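Local coordinates for putative Oleoyl-[acyl-carrier protein] thioesterase (Lactobacillus plantarum, PDB 2OWN) that probably hydrolyses the thioester of oleoyl and related fatty acyl chains on acyl-carrier protein, releasing the free fatty acid, at residues B[200-205]-B[252-257]. Numbering follows the deposited sequence.
Sequences HDLVHV and IQWRTL
A classic beta bulge interrupts the antiparallel pairing of strands 200-209 and 246-256 in the C-terminal hotdog domain of this putative acyl-ACP thioesterase. Val203 and His204 both face Gln253, and Gln253 O accepts from both amides. Val203 N lies in the carbonyl plane at 2.9 Å from Gln253 O, whereas His204 N approaches that oxygen from above the plane. On the N-terminal side of the bulge in strand 200-209, Asp201 and Arg255 form a regular hydrogen-bonded pair, with Arg255 N 2.8 Å from Asp201 O.

Leu202, Val205, Ile252 and Trp254 share one face of the sheet. Leu202 runs alongside Trp254, and its CD2 makes a CH-pi contact, 3.6 Å from the centroid of the Trp254 six-membered ring. Ile252 CG2 lies over the same face, above the five-membered ring, and presses on Leu202 CD2 at a tight 3.5 Å. His200 CB touches Trp254 CE3 at 3.6 Å. Trp254 NE1 is hydrogen-bonded to Thr236, which ties down the polar end of the buried ring. An alanine in place of Trp254 would probably loosen the packing of Leu202, Ile252 and His200, and it would lose the bond to Thr236.

On the other face, Asp201 OD2 forms a salt bridge with Arg255 NH2 at 3.1 Å. A bend at chi3 (70°) brings the guanidinium there, its plane 75° from the carboxylate. Asp201 OD1 pairs with Arg28. Flanked by two arginines, the Asp201 carboxylate is likely to stay ionised. One face of the strand pair is thus centred on the packed indole, with the Asp201 and Arg255 charges on the other face.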
loop_
_atom_site.group_PDB
_atom_site.type_symbol
_atom_site.label_atom_id
_atom_site.label_comp_id
_atom_site.label_asym_id
_atom_site.label_seq_id
_atom_site.Cartn_x
_atom_site.Cartn_y
_atom_site.Cartn_z
ATOM N N HIS B 200 1.675 18.261 -11.554
ATOM C CA HIS B 200 1.471 18.970 -10.279
ATOM C C HIS B 200 2.141 18.240 -9.109
ATOM O O HIS B 200 2.045 17.014 -9.025
ATOM C CB HIS B 200 -0.022 19.203 -9.979
ATOM C CG HIS B 200 -0.675 20.174 -10.908
ATOM N ND1 HIS B 200 -1.259 19.787 -12.093
ATOM C CD2 HIS B 200 -0.785 21.521 -10.856
ATOM C CE1 HIS B 200 -1.707 20.853 -12.728
ATOM N NE2 HIS B 200 -1.432 21.919 -11.999
ATOM N N ASP B 201 2.840 19.002 -8.266
ATOM C CA ASP B 201 3.521 18.524 -7.051
ATOM C C ASP B 201 2.807 19.096 -5.839
ATOM O O ASP B 201 2.320 20.220 -5.890
ATOM C CB ASP B 201 4.998 18.946 -7.028
ATOM C CG ASP B 201 5.866 18.164 -8.009
ATOM O OD1 ASP B 201 5.383 17.217 -8.654
ATOM O OD2 ASP B 201 7.066 18.483 -8.114
ATOM N N LEU B 202 2.799 18.330 -4.750
ATOM C CA LEU B 202 2.142 18.721 -3.494
ATOM C C LEU B 202 2.929 19.815 -2.775
ATOM O O LEU B 202 4.162 19.739 -2.698
ATOM C CB LEU B 202 1.984 17.511 -2.563
ATOM C CG LEU B 202 1.071 16.396 -3.078
ATOM C CD1 LEU B 202 1.375 15.093 -2.383
ATOM C CD2 LEU B 202 -0.415 16.794 -2.956
ATOM N N VAL B 203 2.207 20.847 -2.330
ATOM C CA VAL B 203 2.739 21.984 -1.571
ATOM C C VAL B 203 2.161 21.961 -0.147
ATOM O O VAL B 203 2.924 22.093 0.822
ATOM C CB VAL B 203 2.452 23.348 -2.278
ATOM C CG1 VAL B 203 2.972 24.538 -1.472
ATOM C CG2 VAL B 203 3.081 23.360 -3.658
ATOM N N HIS B 204 0.831 21.825 -0.032
ATOM C CA HIS B 204 0.136 21.815 1.258
ATOM C C HIS B 204 -1.138 20.956 1.238
ATOM O O HIS B 204 -1.743 20.800 0.177
ATOM C CB HIS B 204 -0.210 23.270 1.612
ATOM C CG HIS B 204 -0.380 23.523 3.071
ATOM N ND1 HIS B 204 -1.567 23.334 3.747
ATOM C CD2 HIS B 204 0.508 23.978 3.983
ATOM C CE1 HIS B 204 -1.388 23.648 5.020
ATOM N NE2 HIS B 204 -0.142 24.041 5.186
ATOM N N VAL B 205 -1.506 20.383 2.392
ATOM C CA VAL B 205 -2.725 19.563 2.566
ATOM C C VAL B 205 -3.388 19.829 3.941
ATOM O O VAL B 205 -2.689 19.820 4.952
ATOM C CB VAL B 205 -2.448 18.030 2.461
ATOM C CG1 VAL B 205 -3.748 17.223 2.555
ATOM C CG2 VAL B 205 -1.709 17.658 1.155
ATOM N N ILE B 252 -6.117 20.849 -0.924
ATOM C CA ILE B 252 -4.721 20.606 -1.307
ATOM C C ILE B 252 -4.217 21.757 -2.179
ATOM O O ILE B 252 -4.921 22.175 -3.105
ATOM C CB ILE B 252 -4.531 19.259 -2.067
ATOM C CG1 ILE B 252 -5.081 18.072 -1.265
ATOM C CG2 ILE B 252 -3.039 19.008 -2.405
ATOM C CD1 ILE B 252 -5.006 16.738 -2.002
ATOM N N GLN B 253 -3.018 22.254 -1.861
ATOM C CA GLN B 253 -2.334 23.294 -2.620
ATOM C C GLN B 253 -1.258 22.545 -3.418
ATOM O O GLN B 253 -0.506 21.730 -2.843
ATOM C CB GLN B 253 -1.737 24.366 -1.703
ATOM C CG GLN B 253 -2.754 25.023 -0.727
ATOM C CD GLN B 253 -3.918 25.756 -1.405
ATOM O OE1 GLN B 253 -3.887 26.047 -2.600
ATOM N NE2 GLN B 253 -4.939 26.084 -0.620
ATOM N N TRP B 254 -1.210 22.806 -4.731
ATOM C CA TRP B 254 -0.277 22.172 -5.668
ATOM C C TRP B 254 0.556 23.177 -6.430
ATOM O O TRP B 254 0.069 24.269 -6.670
ATOM C CB TRP B 254 -1.052 21.409 -6.741
ATOM C CG TRP B 254 -1.979 20.366 -6.287
ATOM C CD1 TRP B 254 -3.252 20.553 -5.865
ATOM C CD2 TRP B 254 -1.756 18.949 -6.291
ATOM N NE1 TRP B 254 -3.834 19.351 -5.575
ATOM C CE2 TRP B 254 -2.944 18.344 -5.804
ATOM C CE3 TRP B 254 -0.659 18.126 -6.631
ATOM C CZ2 TRP B 254 -3.095 16.937 -5.668
ATOM C CZ3 TRP B 254 -0.788 16.720 -6.488
ATOM C CH2 TRP B 254 -2.012 16.140 -6.006
ATOM N N ARG B 255 1.764 22.778 -6.848
ATOM C CA ARG B 255 2.659 23.612 -7.670
ATOM C C ARG B 255 2.560 23.044 -9.087
ATOM O O ARG B 255 2.790 21.851 -9.272
ATOM C CB ARG B 255 4.116 23.571 -7.205
ATOM C CG ARG B 255 5.009 24.582 -7.940
ATOM C CD ARG B 255 6.445 24.621 -7.446
ATOM N NE ARG B 255 7.215 23.417 -7.783
ATOM C CZ ARG B 255 7.366 22.304 -7.042
ATOM N NH1 ARG B 255 6.775 22.137 -5.839
ATOM N NH2 ARG B 255 8.128 21.312 -7.529
ATOM N N THR B 256 2.248 23.893 -10.067
ATOM C CA THR B 256 2.138 23.496 -11.483
ATOM C C THR B 256 3.558 23.362 -12.042
ATOM O O THR B 256 4.348 24.313 -11.958
ATOM C CB THR B 256 1.305 24.493 -12.289
ATOM O OG1 THR B 256 0.006 24.583 -11.691
ATOM C CG2 THR B 256 1.159 24.075 -13.770
ATOM N N LEU B 257 3.869 22.177 -12.580
ATOM C CA LEU B 257 5.181 21.879 -13.153
ATOM C C LEU B 257 5.253 22.414 -14.596
ATOM O O LEU B 257 4.208 22.434 -15.283
ATOM C CB LEU B 257 5.468 20.372 -13.124
ATOM C CG LEU B 257 5.415 19.695 -11.747
ATOM C CD1 LEU B 257 5.594 18.192 -11.893
ATOM C CD2 LEU B 257 6.444 20.265 -10.752
#